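Local coordinates for copper-sensitive operon repressor (CsoR) (Geobacillus thermodenitrificans, PDB 4M1P), which represses transcription as a copper-responsive DNA-binding protein, with Cu(I) binding acting as the allosteric switch that probably releases it from its operator, at residues R37-M42 against V54-I59; K27-I32 against R64-Q69. The protein carries 1 engineered substitution. All blocks are in the same frame, centred on the assembly; numbering follows the deposited sequence.

Contact 1 (R37-M42 against V54-I59)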
loop_
_atom_site.group_PDB
_atom_site.type_symbol
_atom_site.label_atom_id
_atom_site.label_comp_id
_atom_site.label_asym_id
_atom_site.label_seq_id
_atom_site.Cartn_x
_atom_site.Cartn_y
_atom_site.Cartn_z
ATOM N N ARG A 37 -6.039 12.948 -18.249
ATOM C CA ARG A 37 -6.104 14.234 -18.941
ATOM C C ARG A 37 -7.014 15.203 -18.197
ATOM O O ARG A 37 -6.793 16.415 -18.216
ATOM C CB ARG A 37 -6.543 14.056 -20.396
ATOM C CG ARG A 37 -5.531 13.275 -21.213
ATOM C CD ARG A 37 -6.039 12.937 -22.583
ATOM N NE ARG A 37 -6.404 14.121 -23.343
ATOM C CZ ARG A 37 -6.739 14.090 -24.625
ATOM N NH1 ARG A 37 -6.740 12.934 -25.267
ATOM N NH2 ARG A 37 -7.065 15.206 -25.265
ATOM N N GLY A 38 -8.036 14.668 -17.537
ATOM C CA GLY A 38 -8.860 15.485 -16.668
ATOM C C GLY A 38 -7.960 16.169 -15.656
ATOM O O GLY A 38 -8.064 17.376 -15.433
ATOM N N VAL A 39 -7.054 15.389 -15.068
ATOM C CA VAL A 39 -6.126 15.896 -14.066
ATOM C C VAL A 39 -5.208 16.932 -14.695
ATOM O O VAL A 39 -4.912 17.966 -14.091
ATOM C CB VAL A 39 -5.322 14.749 -13.423
ATOM C CG1 VAL A 39 -4.160 15.285 -12.614
ATOM C CG2 VAL A 39 -6.232 13.921 -12.545
ATOM N N GLN A 40 -4.779 16.652 -15.921
ATOM C CA GLN A 40 -4.025 17.613 -16.715
ATOM C C GLN A 40 -4.759 18.952 -16.837
ATOM O O GLN A 40 -4.186 20.004 -16.556
ATOM C CB GLN A 40 -3.736 17.030 -18.098
ATOM C CG GLN A 40 -2.672 15.931 -18.103
ATOM C CD GLN A 40 -2.511 15.277 -19.458
ATOM O OE1 GLN A 40 -3.348 15.443 -20.346
ATOM N NE2 GLN A 40 -1.427 14.530 -19.627
ATOM N N LYS A 41 -6.027 18.912 -17.240
ATOM C CA LYS A 41 -6.811 20.139 -17.375
ATOM C C LYS A 41 -6.938 20.857 -16.034
ATOM O O LYS A 41 -6.838 22.085 -15.974
ATOM C CB LYS A 41 -8.194 19.854 -17.961
ATOM N N MET A 42 -7.144 20.085 -14.968
ATOM C CA MET A 42 -7.242 20.631 -13.615
ATOM C C MET A 42 -5.997 21.425 -13.230
ATOM O O MET A 42 -6.101 22.532 -12.700
ATOM C CB MET A 42 -7.483 19.518 -12.592
ATOM C CG MET A 42 -8.842 18.850 -12.713
ATOM S SD MET A 42 -9.144 17.619 -11.432
ATOM C CE MET A 42 -9.351 18.694 -10.018
ATOM N N VAL A 54 -7.733 14.163 -4.911
ATOM C CA VAL A 54 -8.885 13.270 -4.941
ATOM C C VAL A 54 -8.941 12.504 -6.269
ATOM O O VAL A 54 -9.081 11.280 -6.277
ATOM C CB VAL A 54 -10.197 14.034 -4.697
ATOM C CG1 VAL A 54 -11.400 13.144 -4.971
ATOM C CG2 VAL A 54 -10.243 14.550 -3.270
ATOM N N GLN A 55 -8.796 13.219 -7.384
ATOM C CA GLN A 55 -8.813 12.572 -8.697
ATOM C C GLN A 55 -7.637 11.636 -8.891
ATOM O O GLN A 55 -7.776 10.586 -9.515
ATOM C CB GLN A 55 -8.856 13.596 -9.827
ATOM C CG GLN A 55 -10.245 14.140 -10.061
ATOM C CD GLN A 55 -11.270 13.034 -10.203
ATOM O OE1 GLN A 55 -11.169 12.192 -11.099
ATOM N NE2 GLN A 55 -12.260 13.023 -9.314
ATOM N N ILE A 56 -6.479 12.014 -8.367
ATOM C CA ILE A 56 -5.330 11.123 -8.435
ATOM C C ILE A 56 -5.610 9.852 -7.642
ATOM O O ILE A 56 -5.271 8.753 -8.076
ATOM C CB ILE A 56 -4.044 11.800 -7.944
ATOM C CG1 ILE A 56 -3.593 12.854 -8.961
ATOM C CG2 ILE A 56 -2.943 10.769 -7.725
ATOM C CD1 ILE A 56 -2.249 13.451 -8.672
ATOM N N SER A 57 -6.247 10.003 -6.488
ATOM C CA SER A 57 -6.614 8.850 -5.684
ATOM C C SER A 57 -7.555 7.943 -6.467
ATOM O O SER A 57 -7.425 6.715 -6.434
ATOM C CB SER A 57 -7.268 9.284 -4.380
ATOM O OG SER A 57 -7.656 8.146 -3.640
ATOM N N ALA A 58 -8.496 8.556 -7.179
ATOM C CA ALA A 58 -9.395 7.813 -8.052
ATOM C C ALA A 58 -8.595 7.003 -9.071
ATOM O O ALA A 58 -8.796 5.796 -9.198
ATOM C CB ALA A 58 -10.360 8.750 -8.754
ATOM N N ILE A 59 -7.684 7.668 -9.781
ATOM C CA ILE A 59 -6.870 7.006 -10.798
ATOM C C ILE A 59 -6.103 5.796 -10.262
ATOM O O ILE A 59 -6.234 4.701 -10.804
ATOM C CB ILE A 59 -5.901 7.981 -11.476
ATOM C CG1 ILE A 59 -6.681 9.139 -12.086
ATOM C CG2 ILE A 59 -5.118 7.269 -12.562
ATOM C CD1 ILE A 59 -5.817 10.220 -12.684
#
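Val39 of helix 19-44 packs against Gln55 and Ile59 of helix 49-85, with Ile56 at the margin, and this buried side of the contact is where the two helices fit closely. Val39 CG2, anti to the carbonyl carbon, does most of the touching: it reaches Ile59 CD1 at 3.7 Å and the aliphatic root of Gln55, where CB lies 3.8 Å from Val39 CG2. The other branch, CG1, is anti to the backbone N (chi1 168°) and faces Ile56 CG1 more distantly, at 4.4 Å. The segments run nearly antiparallel, at 167° with axes 10.2 Å apart, and form one end of the helical hairpin from which CsoR repressors build their four-helix-bundle dimers; Ile59 also packs against Leu63 of the second subunit. Toward the partly exposed side the fit thins to one sulfur contact. Met42 SD rests 3.9 Å from Gln55 CG, the two side chains crossing at about a right angle, and the same methionine leans on Asp51 and Ile52. Gln55 CG is anti to the carbonyl carbon (chi1 -80°), which sets it against the sulfur, while CB is left to Val39. Met42 lies about 9 Å, side chain to side chain, from Cys49, a Cu(I)-binding residue of the protein.

Contact 2 (K27-I32 against R64-Q69)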
loop_
_atom_site.group_PDB
_atom_site.type_symbol
_atom_site.label_atom_id
_atom_site.label_comp_id
_atom_site.label_asym_id
_atom_site.label_seq_id
_atom_site.Cartn_x
_atom_site.Cartn_y
_atom_site.Cartn_z
ATOM N N LYS A 27 -11.666 -0.134 -22.367
ATOM C CA LYS A 27 -12.546 0.898 -21.841
ATOM C C LYS A 27 -11.968 1.419 -20.535
ATOM O O LYS A 27 -11.843 2.630 -20.332
ATOM C CB LYS A 27 -13.952 0.341 -21.618
ATOM N N ARG A 28 -11.596 0.484 -19.667
ATOM C CA ARG A 28 -11.011 0.802 -18.369
ATOM C C ARG A 28 -9.755 1.663 -18.484
ATOM O O ARG A 28 -9.566 2.598 -17.711
ATOM C CB ARG A 28 -10.724 -0.483 -17.598
ATOM C CG ARG A 28 -11.985 -1.271 -17.255
ATOM C CD ARG A 28 -11.666 -2.591 -16.569
ATOM N NE ARG A 28 -12.821 -3.133 -15.856
ATOM C CZ ARG A 28 -13.088 -2.885 -14.577
ATOM N NH1 ARG A 28 -12.281 -2.104 -13.870
ATOM N NH2 ARG A 28 -14.160 -3.414 -13.999
ATOM N N LEU A 29 -8.909 1.365 -19.465
ATOM C CA LEU A 29 -7.716 2.170 -19.708
ATOM C C LEU A 29 -8.064 3.513 -20.357
ATOM O O LEU A 29 -7.415 4.528 -20.084
ATOM C CB LEU A 29 -6.719 1.405 -20.576
ATOM C CG LEU A 29 -6.312 0.001 -20.122
ATOM C CD1 LEU A 29 -5.311 -0.599 -21.101
ATOM C CD2 LEU A 29 -5.745 0.013 -18.714
ATOM N N LYS A 30 -9.080 3.522 -21.220
ATOM C CA LYS A 30 -9.560 4.774 -21.793
ATOM C C LYS A 30 -10.084 5.686 -20.685
ATOM O O LYS A 30 -9.660 6.838 -20.572
ATOM C CB LYS A 30 -10.651 4.526 -22.842
ATOM C CG LYS A 30 -10.133 4.005 -24.183
ATOM C CD LYS A 30 -9.201 4.997 -24.864
ATOM C CE LYS A 30 -8.585 4.406 -26.121
ATOM N NZ LYS A 30 -9.616 4.015 -27.121
ATOM N N ARG A 31 -10.996 5.166 -19.864
ATOM C CA ARG A 31 -11.532 5.929 -18.741
ATOM C C ARG A 31 -10.380 6.481 -17.908
ATOM O O ARG A 31 -10.335 7.675 -17.599
ATOM C CB ARG A 31 -12.445 5.061 -17.873
ATOM N N ILE A 32 -9.429 5.610 -17.581
ATOM C CA ILE A 32 -8.235 6.029 -16.860
ATOM C C ILE A 32 -7.447 7.100 -17.630
ATOM O O ILE A 32 -7.003 8.081 -17.031
ATOM C CB ILE A 32 -7.340 4.833 -16.496
ATOM C CG1 ILE A 32 -7.983 4.000 -15.385
ATOM C CG2 ILE A 32 -5.979 5.300 -16.025
ATOM C CD1 ILE A 32 -7.136 2.806 -14.959
ATOM N N ARG A 64 -5.224 -0.117 -9.721
ATOM C CA ARG A 64 -5.165 -1.322 -8.901
ATOM C C ARG A 64 -6.209 -2.324 -9.380
ATOM O O ARG A 64 -5.949 -3.528 -9.453
ATOM C CB ARG A 64 -5.406 -0.995 -7.430
ATOM C CG ARG A 64 -4.155 -0.646 -6.654
ATOM C CD ARG A 64 -4.437 -0.551 -5.154
ATOM N NE ARG A 64 -5.300 0.579 -4.811
ATOM C CZ ARG A 64 -4.859 1.813 -4.574
ATOM N NH1 ARG A 64 -3.559 2.084 -4.657
ATOM N NH2 ARG A 64 -5.714 2.781 -4.265
ATOM N N GLN A 65 -7.387 -1.811 -9.721
ATOM C CA GLN A 65 -8.496 -2.645 -10.161
ATOM C C GLN A 65 -8.143 -3.369 -11.459
ATOM O O GLN A 65 -8.213 -4.593 -11.531
ATOM C CB GLN A 65 -9.758 -1.797 -10.336
ATOM C CG GLN A 65 -11.063 -2.584 -10.331
ATOM C CD GLN A 65 -12.284 -1.678 -10.369
ATOM O OE1 GLN A 65 -13.356 -2.074 -10.829
ATOM N NE2 GLN A 65 -12.124 -0.452 -9.880
ATOM N N VAL A 66 -7.751 -2.621 -12.481
ATOM C CA VAL A 66 -7.409 -3.256 -13.746
ATOM C C VAL A 66 -6.166 -4.147 -13.602
ATOM O O VAL A 66 -6.083 -5.206 -14.216
ATOM C CB VAL A 66 -7.273 -2.229 -14.902
ATOM C CG1 VAL A 66 -6.034 -1.373 -14.731
ATOM C CG2 VAL A 66 -7.243 -2.935 -16.236
ATOM N N GLY A 67 -5.221 -3.738 -12.761
ATOM C CA GLY A 67 -4.021 -4.522 -12.526
ATOM C C GLY A 67 -4.306 -5.862 -11.866
ATOM O O GLY A 67 -3.787 -6.904 -12.288
ATOM N N MET A 68 -5.128 -5.837 -10.823
ATOM C CA MET A 68 -5.525 -7.061 -10.142
ATOM C C MET A 68 -6.265 -7.976 -11.109
ATOM O O MET A 68 -6.074 -9.193 -11.097
ATOM C CB MET A 68 -6.410 -6.737 -8.942
ATOM C CG MET A 68 -6.821 -7.944 -8.106
ATOM S SD MET A 68 -5.414 -8.765 -7.322
ATOM C CE MET A 68 -4.578 -7.349 -6.609
ATOM N N GLN A 69 -7.098 -7.385 -11.959
ATOM C CA GLN A 69 -7.880 -8.162 -12.903
ATOM C C GLN A 69 -6.954 -8.915 -13.842
ATOM O O GLN A 69 -7.150 -10.103 -14.100
ATOM C CB GLN A 69 -8.822 -7.261 -13.698
#
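Val66 is the apolar centre of this crossing, meeting Leu29, Ile32 and a methylene of Arg28 on helix 19-44. Its CG2, anti to the backbone N, faces Leu29 CD2 at 4.1 Å, the side chains crossing at about a right angle, and Arg28 CD passes 4.4 Å from the same Val66 CG2. Val66 CG1, held between the backbone N and the carbonyl carbon, faces Ile32 CD1 at 4.3 Å. Ile32 continues the apolar packing onto Ile59, Ala62 and Leu63; Leu29, for its part, packs on Gln40 of the second subunit. In the hairpin of helices 19-44 and 49-85, the antiparallel core of the CsoR fold, the segment axes approach here to 10.7 Å and cross at -157°. Polar contact is confined to the exposed flank. There Arg28 sends NH1 to Gln65 OE1 in a weak hydrogen bond of 3.2 Å, fairly straight at 162°, with the oxygen at the edge of the guanidinium and near its plane. The amide plane is turned 69° from that of the guanidinium. Both side chains are extended, Arg28 from CG to NE and Gln65 beyond CG.

Contacts 1 and 2 show how one antiparallel helix pair varies its chemistry along its length. Both join helix 19-44 to helix 49-85, with contact 1 nested inside the chain loop that contact 2 closes; their centres lie 15 Å apart, and they meet where Ile59 CG2 packs 4.1 Å from Ile32 CG2. Each has a buried apolar side, and each lies within reach of the second subunit. Their outer sides differ: contact 1, whose centre lies about 18 Å from the centre of the chain, is edged by a thioether against methylene carbons, whereas contact 2, whose centre lies about 6 Å from it, carries a weak arginine-glutamine hydrogen bond between exposed residues and buries somewhat more surface.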